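PDB 4AIP: Fe-regulated protein B from Neisseria meningitidis, which transports iron across the outer membrane as a TonB-dependent transporter, probably by taking up iron-siderophore complexes. Local coordinates for residues F259-M271 with N310-F322. Sequence-based numbering, arbitrary orientation.
Sequences FGDDDHRIVLSHM and NTNLAYTGKNLGF. With N8E (3,6,9,12,15-pentaoxatricosan-1-ol), chain F.
At the edge of the Tyr-315 ring sits His-264, whose CD2 lies in the tyrosine plane, 3.0 Å from Tyr-315 OH; the two side chains run side by side, pointing the same way. One tyrosine face takes the backbone N of Gly-317, and glycine suits the place because the hydroxyl lies where a side chain would start. The His-270 ring has Thr-311 at its edge, where ND1 and Thr-311 OG1 share a nearly straight hydrogen bond of 2.8 Å; with CG anti to the backbone N (chi1 178°), the imidazole reaches the threonine across a non-hydrogen-bonded pair. The N8E detergent also comes to the edge of this ring, C05 being 3.3 Å from His-270 CD2. Between Tyr-315 and His-270 the face is apolar, as suits a membrane-facing surface: Leu-313 CD1 fits between Ile-266 CG2 (3.6 Å) and Leu-268 CG (3.9 Å). The other face is more polar. There Arg-265 extends to a salt bridge with Asp-213 and a hydrogen bond to Thr-258, and a water donates to Asn-310 O at 2.7 Å and also bonds Ser-269 OG. An apolar outside backed by a more polar, watered inside is characteristic of neighbouring antiparallel strands in the transmembrane beta-barrel of TonB-dependent transporters.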
loop_
_atom_site.group_PDB
_atom_site.type_symbol
_atom_site.label_atom_id
_atom_site.label_comp_id
_atom_site.label_asym_id
_atom_site.label_seq_id
_atom_site.Cartn_x
_atom_site.Cartn_y
_atom_site.Cartn_z
ATOM N N PHE B 259 2.191 18.437 -32.305
ATOM C CA PHE B 259 1.578 19.550 -33.021
ATOM C C PHE B 259 2.461 20.067 -34.171
ATOM O O PHE B 259 3.639 19.701 -34.267
ATOM C CB PHE B 259 1.284 20.680 -32.041
ATOM C CG PHE B 259 2.501 21.182 -31.333
ATOM C CD1 PHE B 259 3.034 20.479 -30.222
ATOM C CD2 PHE B 259 3.145 22.364 -31.773
ATOM C CE1 PHE B 259 4.207 20.978 -29.554
ATOM C CE2 PHE B 259 4.301 22.857 -31.115
ATOM C CZ PHE B 259 4.832 22.181 -30.004
ATOM N N GLY B 260 1.873 20.907 -35.027
ATOM C CA GLY B 260 2.609 21.630 -36.051
ATOM C C GLY B 260 3.019 20.730 -37.187
ATOM O O GLY B 260 4.215 20.639 -37.496
ATOM N N ASP B 261 2.024 20.051 -37.783
ATOM C CA ASP B 261 2.208 19.201 -38.977
ATOM C C ASP B 261 2.874 17.878 -38.604
ATOM O O ASP B 261 3.466 17.184 -39.461
ATOM C CB ASP B 261 3.025 19.947 -40.061
ATOM C CG ASP B 261 2.251 21.110 -40.650
ATOM O OD1 ASP B 261 1.158 20.826 -41.203
ATOM O OD2 ASP B 261 2.707 22.290 -40.553
ATOM N N ASP B 262 2.786 17.554 -37.311
ATOM C CA ASP B 262 3.498 16.418 -36.715
ATOM C C ASP B 262 4.997 16.518 -36.724
ATOM O O ASP B 262 5.684 15.476 -36.686
ATOM C CB ASP B 262 3.085 15.090 -37.360
ATOM C CG ASP B 262 1.643 14.765 -37.086
ATOM O OD1 ASP B 262 0.961 15.556 -36.363
ATOM O OD2 ASP B 262 1.173 13.716 -37.588
ATOM N N ASP B 263 5.497 17.749 -36.767
ATOM C CA ASP B 263 6.916 17.969 -36.766
ATOM C C ASP B 263 7.409 18.439 -35.395
ATOM O O ASP B 263 8.591 18.616 -35.157
ATOM C CB ASP B 263 7.317 18.823 -37.988
ATOM C CG ASP B 263 7.389 17.983 -39.306
ATOM O OD1 ASP B 263 7.654 16.736 -39.279
ATOM O OD2 ASP B 263 7.169 18.568 -40.388
ATOM N N HIS B 264 6.491 18.572 -34.457
ATOM C CA HIS B 264 6.833 18.947 -33.097
ATOM C C HIS B 264 6.185 18.041 -32.036
ATOM O O HIS B 264 5.008 17.661 -32.160
ATOM C CB HIS B 264 6.378 20.382 -32.857
ATOM C CG HIS B 264 7.148 21.390 -33.644
ATOM N ND1 HIS B 264 6.958 21.592 -35.003
ATOM C CD2 HIS B 264 8.127 22.255 -33.264
ATOM C CE1 HIS B 264 7.790 22.533 -35.422
ATOM N NE2 HIS B 264 8.504 22.956 -34.388
ATOM N N ARG B 265 6.937 17.719 -30.983
ATOM C CA ARG B 265 6.398 16.938 -29.885
ATOM C C ARG B 265 7.005 17.261 -28.507
ATOM O O ARG B 265 8.239 17.276 -28.374
ATOM C CB ARG B 265 6.556 15.462 -30.178
ATOM C CG ARG B 265 5.907 14.552 -29.064
ATOM C CD ARG B 265 5.965 13.074 -29.421
ATOM N NE ARG B 265 5.365 12.208 -28.396
ATOM C CZ ARG B 265 4.051 12.057 -28.159
ATOM N NH1 ARG B 265 3.119 12.775 -28.797
ATOM N NH2 ARG B 265 3.669 11.220 -27.210
ATOM N N ILE B 266 6.146 17.476 -27.488
ATOM C CA ILE B 266 6.615 17.629 -26.104
ATOM C C ILE B 266 6.005 16.489 -25.328
ATOM O O ILE B 266 4.833 16.239 -25.460
ATOM C CB ILE B 266 6.231 18.969 -25.468
ATOM C CG1 ILE B 266 7.010 20.087 -26.115
ATOM C CG2 ILE B 266 6.605 19.025 -24.013
ATOM C CD1 ILE B 266 6.148 21.255 -26.605
ATOM N N VAL B 267 6.802 15.826 -24.496
ATOM C CA VAL B 267 6.339 14.741 -23.683
ATOM C C VAL B 267 6.756 14.948 -22.239
ATOM O O VAL B 267 7.913 15.269 -21.946
ATOM C CB VAL B 267 6.911 13.399 -24.205
ATOM C CG1 VAL B 267 6.429 12.263 -23.337
ATOM C CG2 VAL B 267 6.422 13.164 -25.599
ATOM N N LEU B 268 5.830 14.781 -21.323
ATOM C CA LEU B 268 6.213 14.859 -19.922
ATOM C C LEU B 268 5.912 13.520 -19.267
ATOM O O LEU B 268 4.768 12.978 -19.424
ATOM C CB LEU B 268 5.400 15.936 -19.238
ATOM C CG LEU B 268 6.106 16.985 -18.418
ATOM C CD1 LEU B 268 5.003 17.633 -17.579
ATOM C CD2 LEU B 268 7.186 16.495 -17.500
ATOM N N SER B 269 6.873 13.074 -18.459
ATOM C CA SER B 269 6.972 11.693 -18.102
ATOM C C SER B 269 7.367 11.571 -16.625
ATOM O O SER B 269 8.263 12.317 -16.196
ATOM C CB SER B 269 8.056 11.150 -19.011
ATOM O OG SER B 269 8.525 9.895 -18.612
ATOM N N HIS B 270 6.720 10.704 -15.833
ATOM C CA HIS B 270 7.300 10.373 -14.535
ATOM C C HIS B 270 7.358 8.876 -14.407
ATOM O O HIS B 270 6.336 8.218 -14.661
ATOM C CB HIS B 270 6.561 10.978 -13.334
ATOM C CG HIS B 270 7.152 10.570 -12.018
ATOM N ND1 HIS B 270 8.195 11.248 -11.442
ATOM C CD2 HIS B 270 6.878 9.537 -11.188
ATOM C CE1 HIS B 270 8.530 10.673 -10.304
ATOM N NE2 HIS B 270 7.764 9.613 -10.140
ATOM N N MET B 271 8.523 8.347 -14.022
ATOM C CA MET B 271 8.650 6.938 -13.844
ATOM C C MET B 271 9.111 6.601 -12.446
ATOM O O MET B 271 9.925 7.324 -11.864
ATOM C CB MET B 271 9.605 6.382 -14.846
ATOM C CG MET B 271 10.308 5.222 -14.283
ATOM S SD MET B 271 11.598 4.529 -15.254
ATOM C CE MET B 271 12.938 5.641 -15.134
ATOM N N ASN B 310 12.263 9.015 -12.185
ATOM C CA ASN B 310 12.692 9.943 -13.147
ATOM C C ASN B 310 11.493 10.751 -13.578
ATOM O O ASN B 310 10.504 10.174 -14.060
ATOM C CB ASN B 310 13.223 9.173 -14.362
ATOM C CG ASN B 310 13.975 10.087 -15.321
ATOM O OD1 ASN B 310 14.487 11.128 -14.885
ATOM N ND2 ASN B 310 14.027 9.725 -16.624
ATOM N N THR B 311 11.568 12.065 -13.386
ATOM C CA THR B 311 10.674 12.954 -14.133
ATOM C C THR B 311 11.464 13.581 -15.277
ATOM O O THR B 311 12.559 14.100 -15.058
ATOM C CB THR B 311 10.095 14.101 -13.269
ATOM O OG1 THR B 311 9.632 13.608 -12.011
ATOM C CG2 THR B 311 8.956 14.713 -13.950
ATOM N N ASN B 312 10.898 13.514 -16.477
ATOM C CA ASN B 312 11.599 13.820 -17.715
ATOM C C ASN B 312 10.750 14.690 -18.603
ATOM O O ASN B 312 9.594 14.345 -18.860
ATOM C CB ASN B 312 11.863 12.525 -18.491
ATOM C CG ASN B 312 12.747 12.771 -19.751
ATOM O OD1 ASN B 312 13.936 13.062 -19.625
ATOM N ND2 ASN B 312 12.175 12.666 -20.933
ATOM N N LEU B 313 11.317 15.798 -19.092
ATOM C CA LEU B 313 10.663 16.596 -20.113
ATOM C C LEU B 313 11.439 16.426 -21.403
ATOM O O LEU B 313 12.675 16.599 -21.410
ATOM C CB LEU B 313 10.673 18.054 -19.750
ATOM C CG LEU B 313 9.998 19.002 -20.772
ATOM C CD1 LEU B 313 8.502 18.767 -20.927
ATOM C CD2 LEU B 313 10.200 20.458 -20.283
ATOM N N ALA B 314 10.747 16.138 -22.492
ATOM C CA ALA B 314 11.415 15.840 -23.707
ATOM C C ALA B 314 10.758 16.550 -24.793
ATOM O O ALA B 314 9.504 16.570 -24.881
ATOM C CB ALA B 314 11.335 14.258 -24.041
ATOM N N TYR B 315 11.573 17.048 -25.708
ATOM C CA TYR B 315 11.053 17.735 -26.865
ATOM C C TYR B 315 11.736 17.197 -28.111
ATOM O O TYR B 315 12.940 16.974 -28.101
ATOM C CB TYR B 315 11.329 19.230 -26.744
ATOM C CG TYR B 315 11.136 19.971 -28.040
ATOM C CD1 TYR B 315 9.879 20.109 -28.586
ATOM C CD2 TYR B 315 12.216 20.524 -28.722
ATOM C CE1 TYR B 315 9.678 20.777 -29.770
ATOM C CE2 TYR B 315 12.020 21.237 -29.894
ATOM C CZ TYR B 315 10.753 21.348 -30.409
ATOM O OH TYR B 315 10.568 21.999 -31.606
ATOM N N THR B 316 10.983 16.981 -29.185
ATOM C CA THR B 316 11.601 16.800 -30.482
ATOM C C THR B 316 10.905 17.633 -31.577
ATOM O O THR B 316 9.683 17.549 -31.769
ATOM C CB THR B 316 11.736 15.317 -30.913
ATOM O OG1 THR B 316 10.634 14.983 -31.744
ATOM C CG2 THR B 316 11.782 14.326 -29.724
ATOM N N GLY B 317 11.701 18.440 -32.278
ATOM C CA GLY B 317 11.231 19.175 -33.454
ATOM C C GLY B 317 11.985 18.756 -34.704
ATOM O O GLY B 317 13.157 18.445 -34.657
ATOM N N LYS B 318 11.283 18.759 -35.821
ATOM C CA LYS B 318 11.804 18.348 -37.113
ATOM C C LYS B 318 11.477 19.433 -38.126
ATOM O O LYS B 318 10.389 20.004 -38.035
ATOM C CB LYS B 318 11.043 17.109 -37.560
ATOM C CG LYS B 318 11.785 15.826 -37.425
ATOM C CD LYS B 318 10.906 14.692 -37.811
ATOM C CE LYS B 318 9.992 14.326 -36.659
ATOM N NZ LYS B 318 9.458 12.990 -36.947
ATOM N N ASN B 319 12.348 19.711 -39.108
ATOM C CA ASN B 319 12.043 20.716 -40.167
ATOM C C ASN B 319 11.806 22.118 -39.600
ATOM O O ASN B 319 10.812 22.777 -39.907
ATOM C CB ASN B 319 10.845 20.300 -41.054
ATOM C CG ASN B 319 11.099 18.996 -41.832
ATOM O OD1 ASN B 319 12.238 18.497 -41.928
ATOM N ND2 ASN B 319 10.035 18.447 -42.403
ATOM N N LEU B 320 12.720 22.561 -38.746
ATOM C CA LEU B 320 12.557 23.819 -38.030
ATOM C C LEU B 320 13.100 25.003 -38.843
ATOM O O LEU B 320 13.094 26.158 -38.355
ATOM C CB LEU B 320 13.248 23.763 -36.672
ATOM C CG LEU B 320 12.613 23.020 -35.515
ATOM C CD1 LEU B 320 13.279 21.739 -35.321
ATOM C CD2 LEU B 320 12.851 23.853 -34.301
ATOM N N GLY B 321 13.577 24.695 -40.059
ATOM C CA GLY B 321 14.182 25.663 -40.959
ATOM C C GLY B 321 15.609 25.998 -40.566
ATOM O O GLY B 321 16.520 25.889 -41.386
ATOM N N PHE B 322 15.796 26.420 -39.315
ATOM C CA PHE B 322 17.132 26.704 -38.841
ATOM C C PHE B 322 17.895 25.423 -38.533
ATOM O O PHE B 322 19.118 25.442 -38.408
ATOM C CB PHE B 322 17.218 27.774 -37.719
ATOM C CG PHE B 322 16.382 27.509 -36.485
ATOM C CD1 PHE B 322 16.809 26.617 -35.493
ATOM C CD2 PHE B 322 15.205 28.252 -36.263
ATOM C CE1 PHE B 322 16.049 26.427 -34.319
ATOM C CE2 PHE B 322 14.433 28.082 -35.101
ATOM C CZ PHE B 322 14.844 27.174 -34.121
HETATM C C01 N8E F . 4.270 7.960 -7.211
HETATM C C02 N8E F . 5.054 8.102 -8.502
HETATM C C03 N8E F . 4.479 7.207 -9.589
HETATM C C04 N8E F . 3.303 7.825 -10.338
HETATM C C05 N8E F . 3.709 8.565 -11.595
HETATM C C06 N8E F . 2.776 9.744 -11.871
HETATM C C07 N8E F . 3.189 10.996 -11.176
HETATM C C08 N8E F . 2.752 12.282 -11.880
HETATM O O09 N8E F . 3.466 12.468 -13.094
HETATM C C10 N8E F . 3.129 13.590 -13.872
HETATM C C11 N8E F . 3.518 13.377 -15.333
HETATM O O12 N8E F . 2.374 13.571 -16.139
HETATM C C13 N8E F . 1.629 12.462 -16.623
HETATM C C14 N8E F . 0.353 13.072 -17.191
HETATM O O15 N8E F . -0.784 12.269 -16.854
HETATM C C16 N8E F . -1.927 13.012 -16.426
HETATM C C17 N8E F . -2.738 13.438 -17.632
HETATM O O18 N8E F . -3.619 12.359 -17.957
HETATM C C19 N8E F . -3.722 12.093 -19.369
HETATM C C20 N8E F . -4.650 13.016 -20.179
HETATM O O21 N8E F . -4.067 13.320 -21.457
HETATM C C22 N8E F . -4.629 12.558 -22.519
HETATM C C23 N8E F . -5.023 13.580 -23.563
HETATM O O24 N8E F . -5.802 12.954 -24.599
HETATM O O HOH W 1 9.466 12.741 -21.163
HETATM O O HOH W 2 10.199 9.760 -16.698
#